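Local coordinates for protein thermospermine synthase (Medicago truncatula, PDB 6BQ3) that probably makes thermospermine by transferring an aminopropyl group from decarboxylated S-adenosylmethionine to spermidine, releasing methylthioadenosine, at residues Q55-A60 with D132-V137; N162-E167 with Y192-K197; V105-G110 with D126-C131; G75-A80 with I251-D256. All coordinates share one frame; numbering follows the deposited sequence. Where two conformers were deposited one is given.

Interaction 1 of 4, residues Q55-A60 with D132-V137; sequences QYQDIA and DIDEEV. With DSH (5'-S-(3-aminopropyl)-5'-thioadenosine), chain C.
Asp-134 OD2 takes a hydrogen bond from Gln-57 NE2 across the contact, 2.8 Å long, and a second from Ser-54 OG, just ahead of segment 55-60. The amide and carboxylate planes are only 3° apart, and NE2 comes in on the anti side of OD2. The same NE2 donates to O2' of the bound aminopropyl-thioadenosine at 3.0 Å, so both N-H groups of the amide are used and its rotation is fixed. A bend at chi2 (-141°) turns the end of Gln-57 in toward these partners. Asp-132 completes the ribose grip: its OD1 accepts from DSH O2' at 2.7 Å and its OD2 from DSH O3'. OD1 also takes Asp-134 N through its anti lone pair, an Asx turn by which the loop itself holds the ribose-binding carboxylate in place.

Ile-133 is sandwiched between two flat groups. Its CG1 and CD1 meet Tyr-56 CE1, CD1 approaching to 3.5 Å, while CG2 lies 3.6 Å from DSH C4 of the adenine. Ile-59 CD1 packs more loosely on Val-137 CG2, 4.0 Å away.

Asp-134, whose other oxygen OD1 receives a weak bond from Glu-136 N, is the N-cap of helix 135-144. The contact thus lays the loop leading into strand 58-64 of the N-terminal antiparallel sheet, with Ile-59 of the strand itself, against the turn that joins strand 127-132 to this helix.

Interaction 2 of 4, residues N162-E167 with Y192-K197; sequences NDAKAE and YKLYTK. With DSH (5'-S-(3-aminopropyl)-5'-thioadenosine), chain C.
Lys-165 and Leu-194 meet first through aliphatic carbon, and Lys-165 can be followed outward from there. Its CB lies 3.7 Å from Leu-194 CD1. The chain then runs nearly straight, CG lying anti to the backbone N (chi1 167°), and brings CD to 3.5 Å from Lys-193 NZ, the two lysines crossing at about a right angle. CE is only slightly farther from that nitrogen. A final bend at chi4 carries NZ away to a salt bridge with Glu-169, one turn on in the same helix, leaving the two ammonium groups 5.1 Å apart between their NZ atoms.

Leu-194 divides its methyls between protein and ligand: CD1 also approaches Asp-163 OD1, whereas CD2 touches Ala-164 CB and lies 3.9 Å from DSH N6. Here the nucleotide-binding domain of the spermidine/spermine synthase family reads the adenine edge at a helix N-terminus. DSH N6 donates to Asp-163 OD1 at 2.8 Å, and Ala-164 N gives DSH N1 a nearly straight bond of 3.0 Å.

Asp-163 is also the N-cap of helix 164-170, its OD2 receiving Ala-166 N from above the carboxylate plane. With an alanine here, both the exocyclic amine of the adenine and the Ala-166 N-H would probably lose their acceptor. Lys-193 NZ, beyond salt-bridge distance of this carboxylate, may still help to stabilise its negative charge. Farther along segment 192-197, Thr-196 OG1 donates to Lys-193 O and caps Phe-199 N at the start of helix 197-204.

Interaction 3 of 4, residues V105-G110 with D126-C131; sequences VFIMGG and DKVVMC. With DSH (5'-S-(3-aminopropyl)-5'-thioadenosine), chain C.
Strands 105-107 and 127-131 run parallel, their axes 15° apart, joined by five backbone hydrogen bonds from Val-105 N to Lys-127 O through to Gly-109 N to Cys-131 O. The bond from Ile-107 N to Val-129 O, 2.8 Å, lies almost on the line of the carbonyl, whereas Gly-109 N meets Cys-131 O from 37° above its carbonyl plane as the chain turns away.

On one face of the sheet Phe-106 leans across its neighbour strand. With CG anti to the backbone N (chi1 -171°), the ring reaches over so that CE2 touches Val-129 CG1 at 3.6 Å and CZ touches Cys-131 CB at 3.4 Å; Cys-131 SG sits obliquely to the ring, 5.1 Å from its centroid. Tyr-175 of strand 175-181 also meets this ring. Replacing Phe-106 by an alanine would probably open a gap beside Val-129 and Cys-131 and leave the sulfur without its aromatic neighbour.

The other face carries Ile-107, whose CD1 lies 3.7 Å from Val-128 CG1, beneath Thr-115 and Leu-119 of helix 114-120. Farther along, Met-130 lies against the turn, its CG near Gly-109 O and its CE 3.4 Å from Gly-110 O.

Both glycines have positive phi, and a side chain on Gly-109 would run into the ligand ribose oxygen O4'. Gly-109 CA instead approaches DSH N3 at 3.4 Å. A parallel beta-alpha-beta unit whose first strand ends in a glycine-rich turn beside the nucleoside is the hallmark of Rossmann-like AdoMet-binding domains.

Interaction 4 of 4, residues G75-A80 with I251-D256; sequences GKLQSA and IPSYAD. With DSH (5'-S-(3-aminopropyl)-5'-thioadenosine), chain C.
The Tyr-254 ring meets segment 75-80 with its edge: Gln-78 O lies in the ring plane, and Leu-77 CD2 and Ser-79 N also stand at the rim. Ile-251 CG2 lies over one face, 3.9 Å above the plane, and Trp-258 packs against the ring edge-to-face. The phenol OH donates to Gln-78 O over 2.7 Å, approaching from 39° above the carbonyl plane. Leu-77 CD2 comes to 4.0 Å from Tyr-254 CE1, giving the same rim an apolar neighbour.

Gln-78 and Ser-79 both face Leu-71 on the adjoining strand, a classic beta bulge. It lies in strand 76-80 of the N-terminal antiparallel sheet, while segment 251-256 is the turn between strands 243-251 and 256-264 of the catalytic domain, so the contact joins the two domains over the aminopropyl arm of the ligand.

Gln-78 points its CB away from the turn, but a bend at chi2 (-68°) folds the amide back over this arm. Its CG and CD pass 3.9 Å from DSH SD, and OE1 reaches DSH CA at 3.2 Å. The terminal amine DSH N is held weakly by two oxygens, Gln-78 OE1 and Tyr-254 OH, the latter 3.4 Å away. The two oxygens may modestly favour a protonated amine.

Next to the tyrosine in the chain, Ser-253 presses its CB and OG on Ala-80 CB, OG at 3.6 Å, and directs its hydroxyl to a hydrogen bond with Asp-83. Outside the contact, Pro-252 packs on Ile-223 of the second subunit.

How the interactions relate
All four contacts touch the one ligand. Interaction 3 is the buried core, a parallel strand pair held by backbone bonds and apolar packing; interactions 1 and 2, each partly buried, are built at helix N-termini, where capping carboxylates or their neighbours meet ribose and adenine. Interaction 4, also buried, joins a phenol to a backbone carbonyl and holds the ligand amine only weakly. Strand 127-132 runs on from interaction 3 into interaction 1, which meets interaction 2 where Asp-132 O and Asn-162 N lie 3.0 Å apart, probably hydrogen-bonded. Interactions 1 and 4 both join the N-terminal antiparallel sheet to the catalytic domain, whereas interactions 2 and 3 stay within that domain, touching mainly around Cys-131 SG.

Interaction 1 of 4, residues Q55-A60 with D132-V137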
# COMPACT_ATOMS: atom_id res chain seq x y z
N GLN A 55 -10.83 1.12 28.12
CA GLN A 55 -12.11 1.75 27.75
C GLN A 55 -11.95 3.09 27.04
O GLN A 55 -12.93 3.60 26.52
CB GLN A 55 -12.99 1.96 28.99
CG GLN A 55 -12.50 3.07 29.90
CD GLN A 55 -13.06 2.96 31.30
OE1 GLN A 55 -12.35 2.57 32.23
NE2 GLN A 55 -14.34 3.29 31.46
N TYR A 56 -10.75 3.68 27.07
CA TYR A 56 -10.51 5.00 26.50
C TYR A 56 -10.03 4.96 25.07
O TYR A 56 -10.43 5.79 24.27
CB TYR A 56 -9.52 5.76 27.38
CG TYR A 56 -10.13 6.07 28.72
CD1 TYR A 56 -11.03 7.13 28.87
CD2 TYR A 56 -9.86 5.27 29.85
CE1 TYR A 56 -11.63 7.40 30.09
CE2 TYR A 56 -10.46 5.52 31.08
CZ TYR A 56 -11.33 6.59 31.20
OH TYR A 56 -11.92 6.86 32.40
N GLN A 57 -9.15 4.01 24.76
CA GLN A 57 -8.54 3.95 23.45
C GLN A 57 -7.80 2.65 23.22
O GLN A 57 -7.49 1.92 24.16
CB GLN A 57 -7.55 5.11 23.30
CG GLN A 57 -6.41 5.05 24.30
CD GLN A 57 -6.01 6.40 24.85
OE1 GLN A 57 -6.01 7.40 24.13
NE2 GLN A 57 -5.64 6.44 26.13
N ASP A 58 -7.50 2.40 21.96
CA ASP A 58 -6.55 1.36 21.55
C ASP A 58 -5.14 1.80 21.79
O ASP A 58 -4.80 2.95 21.52
CB ASP A 58 -6.72 1.02 20.07
CG ASP A 58 -7.75 -0.02 19.85
OD1 ASP A 58 -8.90 0.35 19.55
OD2 ASP A 58 -7.42 -1.21 20.04
N ILE A 59 -4.32 0.88 22.29
CA ILE A 59 -2.93 1.13 22.64
C ILE A 59 -2.13 0.09 21.88
O ILE A 59 -2.54 -1.09 21.75
CB ILE A 59 -2.70 0.95 24.16
CG1 ILE A 59 -3.67 1.84 24.96
CG2 ILE A 59 -1.25 1.21 24.58
CD1 ILE A 59 -3.74 1.48 26.43
N ALA A 60 -0.96 0.52 21.39
CA ALA A 60 -0.05 -0.35 20.65
C ALA A 60 1.36 0.20 20.70
O ALA A 60 1.56 1.41 20.61
CB ALA A 60 -0.54 -0.48 19.23
N ASP A 132 -3.12 11.70 33.83
CA ASP A 132 -3.63 11.06 32.61
C ASP A 132 -4.90 10.28 32.92
O ASP A 132 -5.01 9.69 33.99
CB ASP A 132 -2.57 10.14 32.02
CG ASP A 132 -2.80 9.84 30.55
OD1 ASP A 132 -3.84 9.20 30.22
OD2 ASP A 132 -1.94 10.24 29.73
N ILE A 133 -5.83 10.25 31.98
CA ILE A 133 -7.11 9.56 32.18
C ILE A 133 -6.97 8.02 32.09
O ILE A 133 -7.84 7.29 32.58
CB ILE A 133 -8.15 10.15 31.21
CG1 ILE A 133 -9.57 9.89 31.70
CG2 ILE A 133 -7.94 9.65 29.78
CD1 ILE A 133 -10.61 10.63 30.87
N ASP A 134 -5.87 7.54 31.50
CA ASP A 134 -5.71 6.13 31.13
C ASP A 134 -4.52 5.47 31.86
O ASP A 134 -3.37 5.51 31.42
CB ASP A 134 -5.60 5.98 29.60
CG ASP A 134 -5.96 4.58 29.11
OD1 ASP A 134 -5.86 3.63 29.91
OD2 ASP A 134 -6.36 4.43 27.93
N GLU A 135 -4.85 4.82 32.97
CA GLU A 135 -3.87 4.06 33.75
C GLU A 135 -3.08 3.07 32.87
O GLU A 135 -1.86 2.90 33.03
CB GLU A 135 -4.60 3.35 34.91
CG GLU A 135 -3.71 2.64 35.88
CD GLU A 135 -4.44 2.24 37.15
OE1 GLU A 135 -5.57 1.70 37.07
OE2 GLU A 135 -3.88 2.46 38.23
N GLU A 136 -3.76 2.46 31.91
CA GLU A 136 -3.14 1.43 31.09
C GLU A 136 -2.03 2.04 30.23
O GLU A 136 -0.96 1.47 30.13
CB GLU A 136 -4.17 0.61 30.28
CG GLU A 136 -5.51 0.24 30.99
CD GLU A 136 -5.38 -0.30 32.43
OE1 GLU A 136 -4.28 -0.74 32.82
OE2 GLU A 136 -6.42 -0.31 33.17
N VAL A 137 -2.25 3.24 29.68
CA VAL A 137 -1.21 3.92 28.91
C VAL A 137 0.02 4.12 29.78
O VAL A 137 1.14 3.84 29.36
CB VAL A 137 -1.65 5.33 28.41
CG1 VAL A 137 -0.46 6.13 27.84
CG2 VAL A 137 -2.73 5.24 27.36
N DSH C . 0.52 14.84 20.77
N1 DSH C . -7.43 14.02 30.86
C2 DSH C . -6.10 13.57 31.11
N3 DSH C . -5.40 12.81 30.08
C4 DSH C . -6.08 12.52 28.77
C5 DSH C . -7.34 12.96 28.53
C6 DSH C . -8.09 13.75 29.62
N6 DSH C . -9.44 14.24 29.43
N7 DSH C . -7.69 12.56 27.30
C8 DSH C . -6.65 11.88 26.77
N9 DSH C . -5.65 11.85 27.68
CA DSH C . 0.78 13.89 21.85
CB DSH C . -0.53 13.60 22.62
SD DSH C . -1.79 11.20 23.39
CG DSH C . -0.37 12.34 23.52
C1' DSH C . -4.41 11.31 27.58
C2' DSH C . -4.27 9.95 26.79
O2' DSH C . -4.59 8.77 27.69
C3' DSH C . -3.08 9.96 26.36
O3' DSH C . -2.05 9.54 27.33
C4' DSH C . -2.77 11.54 25.99
O4' DSH C . -3.52 12.25 26.79
C5' DSH C . -3.10 11.82 24.54

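Interaction 2 of 4, residues N162-E167 with Y192-K197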
# COMPACT_ATOMS: atom_id res chain seq x y z
N ASN A 162 -6.80 10.29 36.33
CA ASN A 162 -8.06 11.05 36.24
C ASN A 162 -8.15 11.81 34.91
O ASN A 162 -7.12 12.09 34.22
CB ASN A 162 -8.16 12.07 37.40
CG ASN A 162 -9.60 12.42 37.80
OD1 ASN A 162 -10.58 11.95 37.21
ND2 ASN A 162 -9.74 13.23 38.85
N ASP A 163 -9.37 12.21 34.59
CA ASP A 163 -9.62 13.28 33.63
C ASP A 163 -9.05 14.58 34.22
O ASP A 163 -9.45 14.99 35.27
CB ASP A 163 -11.14 13.39 33.34
CG ASP A 163 -11.53 14.70 32.71
OD1 ASP A 163 -10.93 15.07 31.68
OD2 ASP A 163 -12.38 15.40 33.29
N ALA A 164 -8.13 15.23 33.50
CA ALA A 164 -7.45 16.42 33.99
C ALA A 164 -8.40 17.57 34.30
O ALA A 164 -8.11 18.37 35.17
CB ALA A 164 -6.38 16.90 33.02
N LYS A 165 -9.50 17.67 33.56
CA LYS A 165 -10.50 18.71 33.82
C LYS A 165 -11.15 18.49 35.21
O LYS A 165 -11.28 19.43 35.98
CB LYS A 165 -11.56 18.72 32.72
CG LYS A 165 -12.81 19.54 33.05
CD LYS A 165 -13.60 19.89 31.77
CE LYS A 165 -14.99 20.45 32.04
NZ LYS A 165 -15.02 21.44 33.17
N ALA A 166 -11.55 17.26 35.51
CA ALA A 166 -12.17 16.96 36.82
C ALA A 166 -11.13 17.14 37.94
O ALA A 166 -11.41 17.73 38.99
CB ALA A 166 -12.78 15.56 36.86
N GLU A 167 -9.93 16.64 37.69
CA GLU A 167 -8.86 16.74 38.66
C GLU A 167 -8.54 18.18 39.01
O GLU A 167 -8.45 18.54 40.18
CB GLU A 167 -7.60 16.05 38.12
CG GLU A 167 -6.43 16.06 39.09
CD GLU A 167 -6.71 15.30 40.36
OE1 GLU A 167 -7.62 14.42 40.33
OE2 GLU A 167 -6.03 15.57 41.40
N TYR A 192 -11.53 17.11 23.75
CA TYR A 192 -12.10 18.34 23.18
C TYR A 192 -12.41 19.39 24.24
O TYR A 192 -12.08 20.56 24.03
CB TYR A 192 -13.37 18.08 22.35
CG TYR A 192 -14.00 19.38 21.82
CD1 TYR A 192 -13.65 19.88 20.56
CD2 TYR A 192 -14.93 20.12 22.59
CE1 TYR A 192 -14.21 21.06 20.08
CE2 TYR A 192 -15.48 21.30 22.12
CZ TYR A 192 -15.12 21.77 20.86
OH TYR A 192 -15.66 22.93 20.35
N LYS A 193 -13.07 18.97 25.34
CA LYS A 193 -13.47 19.83 26.49
C LYS A 193 -12.31 20.74 26.96
O LYS A 193 -12.52 21.91 27.33
CB LYS A 193 -13.80 18.95 27.71
CG LYS A 193 -15.03 18.05 27.62
CD LYS A 193 -14.79 16.63 28.19
CE LYS A 193 -14.20 16.56 29.59
NZ LYS A 193 -15.19 17.01 30.59
N LEU A 194 -11.09 20.18 26.93
CA LEU A 194 -9.92 20.79 27.56
C LEU A 194 -9.22 21.82 26.65
O LEU A 194 -8.12 22.29 26.97
CB LEU A 194 -8.94 19.69 28.02
CG LEU A 194 -9.31 18.90 29.28
CD1 LEU A 194 -10.63 18.18 29.15
CD2 LEU A 194 -8.23 17.91 29.64
N TYR A 195 -9.84 22.13 25.50
CA TYR A 195 -9.38 23.24 24.68
C TYR A 195 -10.43 24.34 24.52
O TYR A 195 -10.20 25.28 23.77
CB TYR A 195 -8.96 22.74 23.29
CG TYR A 195 -7.83 21.76 23.22
CD1 TYR A 195 -8.07 20.39 23.33
CD2 TYR A 195 -6.52 22.18 22.97
CE1 TYR A 195 -7.02 19.47 23.23
CE2 TYR A 195 -5.47 21.26 22.88
CZ TYR A 195 -5.71 19.92 23.00
OH TYR A 195 -4.68 18.99 22.87
N THR A 196 -11.56 24.25 25.22
CA THR A 196 -12.61 25.28 25.09
C THR A 196 -12.20 26.52 25.88
O THR A 196 -11.53 26.41 26.93
CB THR A 196 -13.99 24.79 25.58
OG1 THR A 196 -13.92 24.40 26.96
CG2 THR A 196 -14.49 23.59 24.75
N LYS A 197 -12.64 27.67 25.39
CA LYS A 197 -12.55 28.94 26.11
C LYS A 197 -13.11 28.83 27.55
O LYS A 197 -12.54 29.40 28.49
CB LYS A 197 -13.33 30.01 25.35
CG LYS A 197 -13.31 31.39 25.99
CD LYS A 197 -13.64 32.47 24.95
CE LYS A 197 -14.53 33.62 25.46
NZ LYS A 197 -14.30 34.03 26.88
N DSH C . 0.52 14.84 20.77
N1 DSH C . -7.43 14.02 30.86
C2 DSH C . -6.10 13.57 31.11
N3 DSH C . -5.40 12.81 30.08
C4 DSH C . -6.08 12.52 28.77
C5 DSH C . -7.34 12.96 28.53
C6 DSH C . -8.09 13.75 29.62
N6 DSH C . -9.44 14.24 29.43
N7 DSH C . -7.69 12.56 27.30
C8 DSH C . -6.65 11.88 26.77
N9 DSH C . -5.65 11.85 27.68
CA DSH C . 0.78 13.89 21.85
CB DSH C . -0.53 13.60 22.62
SD DSH C . -1.79 11.20 23.39
CG DSH C . -0.37 12.34 23.52
C1' DSH C . -4.41 11.31 27.58
C2' DSH C . -4.27 9.95 26.79
O2' DSH C . -4.59 8.77 27.69
C3' DSH C . -3.08 9.96 26.36
O3' DSH C . -2.05 9.54 27.33
C4' DSH C . -2.77 11.54 25.99
O4' DSH C . -3.52 12.25 26.79
C5' DSH C . -3.10 11.82 24.54

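Interaction 3 of 4, residues V105-G110 with D126-C131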
# COMPACT_ATOMS: atom_id res chain seq x y z
N VAL A 105 4.32 21.94 38.53
CA VAL A 105 3.76 21.85 37.18
C VAL A 105 2.73 20.74 37.13
O VAL A 105 2.91 19.69 37.72
CB VAL A 105 4.84 21.57 36.12
CG1 VAL A 105 4.23 21.44 34.73
CG2 VAL A 105 5.90 22.65 36.14
N PHE A 106 1.63 21.01 36.43
CA PHE A 106 0.55 20.04 36.23
C PHE A 106 0.48 19.73 34.74
O PHE A 106 0.40 20.64 33.94
CB PHE A 106 -0.75 20.66 36.68
CG PHE A 106 -1.88 19.70 36.73
CD1 PHE A 106 -2.63 19.44 35.61
CD2 PHE A 106 -2.23 19.08 37.91
CE1 PHE A 106 -3.70 18.56 35.67
CE2 PHE A 106 -3.28 18.19 37.97
CZ PHE A 106 -4.01 17.92 36.84
N ILE A 107 0.54 18.46 34.40
CA ILE A 107 0.45 17.97 33.01
C ILE A 107 -0.95 17.40 32.81
O ILE A 107 -1.36 16.51 33.55
CB ILE A 107 1.45 16.82 32.74
CG1 ILE A 107 2.86 17.19 33.21
CG2 ILE A 107 1.42 16.44 31.24
CD1 ILE A 107 3.85 16.05 33.08
N MET A 108 -1.63 17.85 31.77
CA MET A 108 -2.88 17.25 31.33
C MET A 108 -2.53 16.21 30.27
O MET A 108 -2.09 16.59 29.18
CB MET A 108 -3.77 18.33 30.75
CG MET A 108 -3.89 19.56 31.64
SD MET A 108 -5.25 20.65 31.12
CE MET A 108 -4.60 21.25 29.55
N GLY A 109 -2.71 14.93 30.60
CA GLY A 109 -2.11 13.82 29.85
C GLY A 109 -0.75 13.39 30.44
O GLY A 109 -0.59 13.22 31.66
N GLY A 110 0.24 13.22 29.58
CA GLY A 110 1.59 12.88 30.00
C GLY A 110 1.86 11.41 30.25
O GLY A 110 2.98 11.06 30.64
N ASP A 126 10.20 21.11 41.81
CA ASP A 126 10.10 20.18 42.93
C ASP A 126 8.88 19.29 42.90
O ASP A 126 8.80 18.37 43.68
CB ASP A 126 10.26 20.89 44.33
CG ASP A 126 9.26 22.06 44.56
OD1 ASP A 126 8.08 21.95 44.15
OD2 ASP A 126 9.65 23.07 45.22
N LYS A 127 7.93 19.54 42.00
CA LYS A 127 6.72 18.74 41.93
C LYS A 127 6.17 18.71 40.50
O LYS A 127 5.94 19.75 39.88
CB LYS A 127 5.64 19.28 42.85
CG LYS A 127 4.61 18.23 43.23
CD LYS A 127 3.18 18.78 43.18
CE LYS A 127 2.23 17.90 44.00
NZ LYS A 127 0.81 18.34 43.87
N VAL A 128 5.94 17.51 40.00
CA VAL A 128 5.30 17.33 38.71
C VAL A 128 4.13 16.42 38.91
O VAL A 128 4.30 15.33 39.37
CB VAL A 128 6.26 16.73 37.71
CG1 VAL A 128 5.60 16.59 36.32
CG2 VAL A 128 7.50 17.58 37.61
N VAL A 129 2.95 16.89 38.55
CA VAL A 129 1.75 16.05 38.54
C VAL A 129 1.48 15.61 37.08
O VAL A 129 1.22 16.45 36.24
CB VAL A 129 0.52 16.78 39.12
CG1 VAL A 129 -0.70 15.87 39.09
CG2 VAL A 129 0.79 17.22 40.57
N MET A 130 1.58 14.30 36.83
CA MET A 130 1.12 13.69 35.59
C MET A 130 -0.31 13.22 35.79
O MET A 130 -0.59 12.21 36.47
CB MET A 130 2.02 12.51 35.24
CG MET A 130 1.65 11.86 33.91
SD MET A 130 2.18 10.14 33.93
CE MET A 130 3.94 10.44 33.81
N CYS A 131 -1.24 13.96 35.21
CA CYS A 131 -2.63 13.60 35.31
C CYS A 131 -3.14 13.03 33.97
O CYS A 131 -3.53 13.79 33.08
CB CYS A 131 -3.48 14.80 35.73
SG CYS A 131 -5.19 14.28 36.03
N DSH C . 0.52 14.84 20.77
N1 DSH C . -7.43 14.02 30.86
C2 DSH C . -6.10 13.57 31.11
N3 DSH C . -5.40 12.81 30.08
C4 DSH C . -6.08 12.52 28.77
C5 DSH C . -7.34 12.96 28.53
C6 DSH C . -8.09 13.75 29.62
N6 DSH C . -9.44 14.24 29.43
N7 DSH C . -7.69 12.56 27.30
C8 DSH C . -6.65 11.88 26.77
N9 DSH C . -5.65 11.85 27.68
CA DSH C . 0.78 13.89 21.85
CB DSH C . -0.53 13.60 22.62
SD DSH C . -1.79 11.20 23.39
CG DSH C . -0.37 12.34 23.52
C1' DSH C . -4.41 11.31 27.58
C2' DSH C . -4.27 9.95 26.79
O2' DSH C . -4.59 8.77 27.69
C3' DSH C . -3.08 9.96 26.36
O3' DSH C . -2.05 9.54 27.33
C4' DSH C . -2.77 11.54 25.99
O4' DSH C . -3.52 12.25 26.79
C5' DSH C . -3.10 11.82 24.54

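Interaction 4 of 4, residues G75-A80 with I251-D256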
# COMPACT_ATOMS: atom_id res chain seq x y z
N GLY A 75 -5.09 4.13 16.77
CA GLY A 75 -4.54 4.22 15.43
C GLY A 75 -3.84 5.50 15.01
O GLY A 75 -3.66 5.71 13.82
N LYS A 76 -3.42 6.35 15.94
CA LYS A 76 -2.61 7.53 15.61
C LYS A 76 -1.29 7.38 16.34
O LYS A 76 -1.29 7.15 17.54
CB LYS A 76 -3.27 8.86 16.01
CG LYS A 76 -4.80 8.96 15.88
CD LYS A 76 -5.29 9.33 14.50
CE LYS A 76 -5.31 8.14 13.55
NZ LYS A 76 -6.20 8.35 12.38
N LEU A 77 -0.17 7.47 15.60
CA LEU A 77 1.15 7.51 16.22
C LEU A 77 1.18 8.76 17.10
O LEU A 77 0.80 9.86 16.66
CB LEU A 77 2.27 7.55 15.16
CG LEU A 77 3.70 7.37 15.72
CD1 LEU A 77 4.67 6.79 14.70
CD2 LEU A 77 4.27 8.68 16.18
N GLN A 78 1.60 8.58 18.34
CA GLN A 78 1.66 9.70 19.29
C GLN A 78 3.07 9.95 19.84
O GLN A 78 3.34 11.01 20.30
CB GLN A 78 0.63 9.51 20.41
CG GLN A 78 -0.83 9.64 19.97
CD GLN A 78 -1.22 11.07 19.55
OE1 GLN A 78 -0.39 11.98 19.51
NE2 GLN A 78 -2.47 11.24 19.15
N SER A 79 3.97 9.01 19.73
CA SER A 79 5.36 9.20 20.15
C SER A 79 6.20 8.23 19.34
O SER A 79 5.80 7.09 19.15
CB SER A 79 5.48 8.88 21.65
OG SER A 79 6.81 9.01 22.14
N ALA A 80 7.37 8.65 18.86
CA ALA A 80 8.31 7.68 18.23
C ALA A 80 9.65 7.87 18.84
O ALA A 80 10.07 9.00 19.09
CB ALA A 80 8.39 7.86 16.72
N ILE A 251 8.05 17.43 13.04
CA ILE A 251 8.22 16.15 13.66
C ILE A 251 8.05 15.07 12.57
O ILE A 251 6.91 14.79 12.17
CB ILE A 251 7.32 15.99 14.88
CG1 ILE A 251 7.66 17.09 15.94
CG2 ILE A 251 7.58 14.63 15.51
CD1 ILE A 251 6.55 17.28 16.90
N PRO A 252 9.16 14.45 12.12
CA PRO A 252 9.09 13.50 10.99
C PRO A 252 8.05 12.41 11.21
O PRO A 252 7.25 12.17 10.33
CB PRO A 252 10.50 12.95 10.88
CG PRO A 252 11.36 14.04 11.44
CD PRO A 252 10.55 14.70 12.55
N SER A 253 7.98 11.84 12.42
CA SER A 253 7.03 10.74 12.71
C SER A 253 5.55 11.16 12.70
O SER A 253 4.68 10.30 12.61
CB SER A 253 7.36 10.04 14.03
OG SER A 253 7.15 10.86 15.15
N TYR A 254 5.29 12.45 12.82
CA TYR A 254 3.96 13.02 12.73
C TYR A 254 3.63 13.44 11.31
O TYR A 254 2.51 13.85 11.07
CB TYR A 254 3.82 14.25 13.65
CG TYR A 254 3.68 14.00 15.13
CD1 TYR A 254 3.91 12.74 15.72
CD2 TYR A 254 3.34 15.05 15.98
CE1 TYR A 254 3.79 12.56 17.09
CE2 TYR A 254 3.19 14.87 17.34
CZ TYR A 254 3.41 13.63 17.90
OH TYR A 254 3.28 13.47 19.28
N ALA A 255 4.61 13.33 10.39
CA ALA A 255 4.42 13.68 8.99
C ALA A 255 3.97 15.13 8.82
O ALA A 255 3.31 15.46 7.85
CB ALA A 255 3.41 12.72 8.31
N ASP A 256 4.35 16.02 9.73
CA ASP A 256 3.99 17.41 9.59
C ASP A 256 4.81 18.28 10.48
O ASP A 256 5.49 17.80 11.36
CB ASP A 256 2.51 17.64 9.92
CG ASP A 256 1.84 18.78 9.10
OD1 ASP A 256 2.57 19.64 8.56
OD2 ASP A 256 0.57 18.83 9.07
N DSH C . 0.52 14.84 20.77
N1 DSH C . -7.43 14.02 30.86
C2 DSH C . -6.10 13.57 31.11
N3 DSH C . -5.40 12.81 30.08
C4 DSH C . -6.08 12.52 28.77
C5 DSH C . -7.34 12.96 28.53
C6 DSH C . -8.09 13.75 29.62
N6 DSH C . -9.44 14.24 29.43
N7 DSH C . -7.69 12.56 27.30
C8 DSH C . -6.65 11.88 26.77
N9 DSH C . -5.65 11.85 27.68
CA DSH C . 0.78 13.89 21.85
CB DSH C . -0.53 13.60 22.62
SD DSH C . -1.79 11.20 23.39
CG DSH C . -0.37 12.34 23.52
C1' DSH C . -4.41 11.31 27.58
C2' DSH C . -4.27 9.95 26.79
O2' DSH C . -4.59 8.77 27.69
C3' DSH C . -3.08 9.96 26.36
O3' DSH C . -2.05 9.54 27.33
C4' DSH C . -2.77 11.54 25.99
O4' DSH C . -3.52 12.25 26.79
C5' DSH C . -3.10 11.82 24.54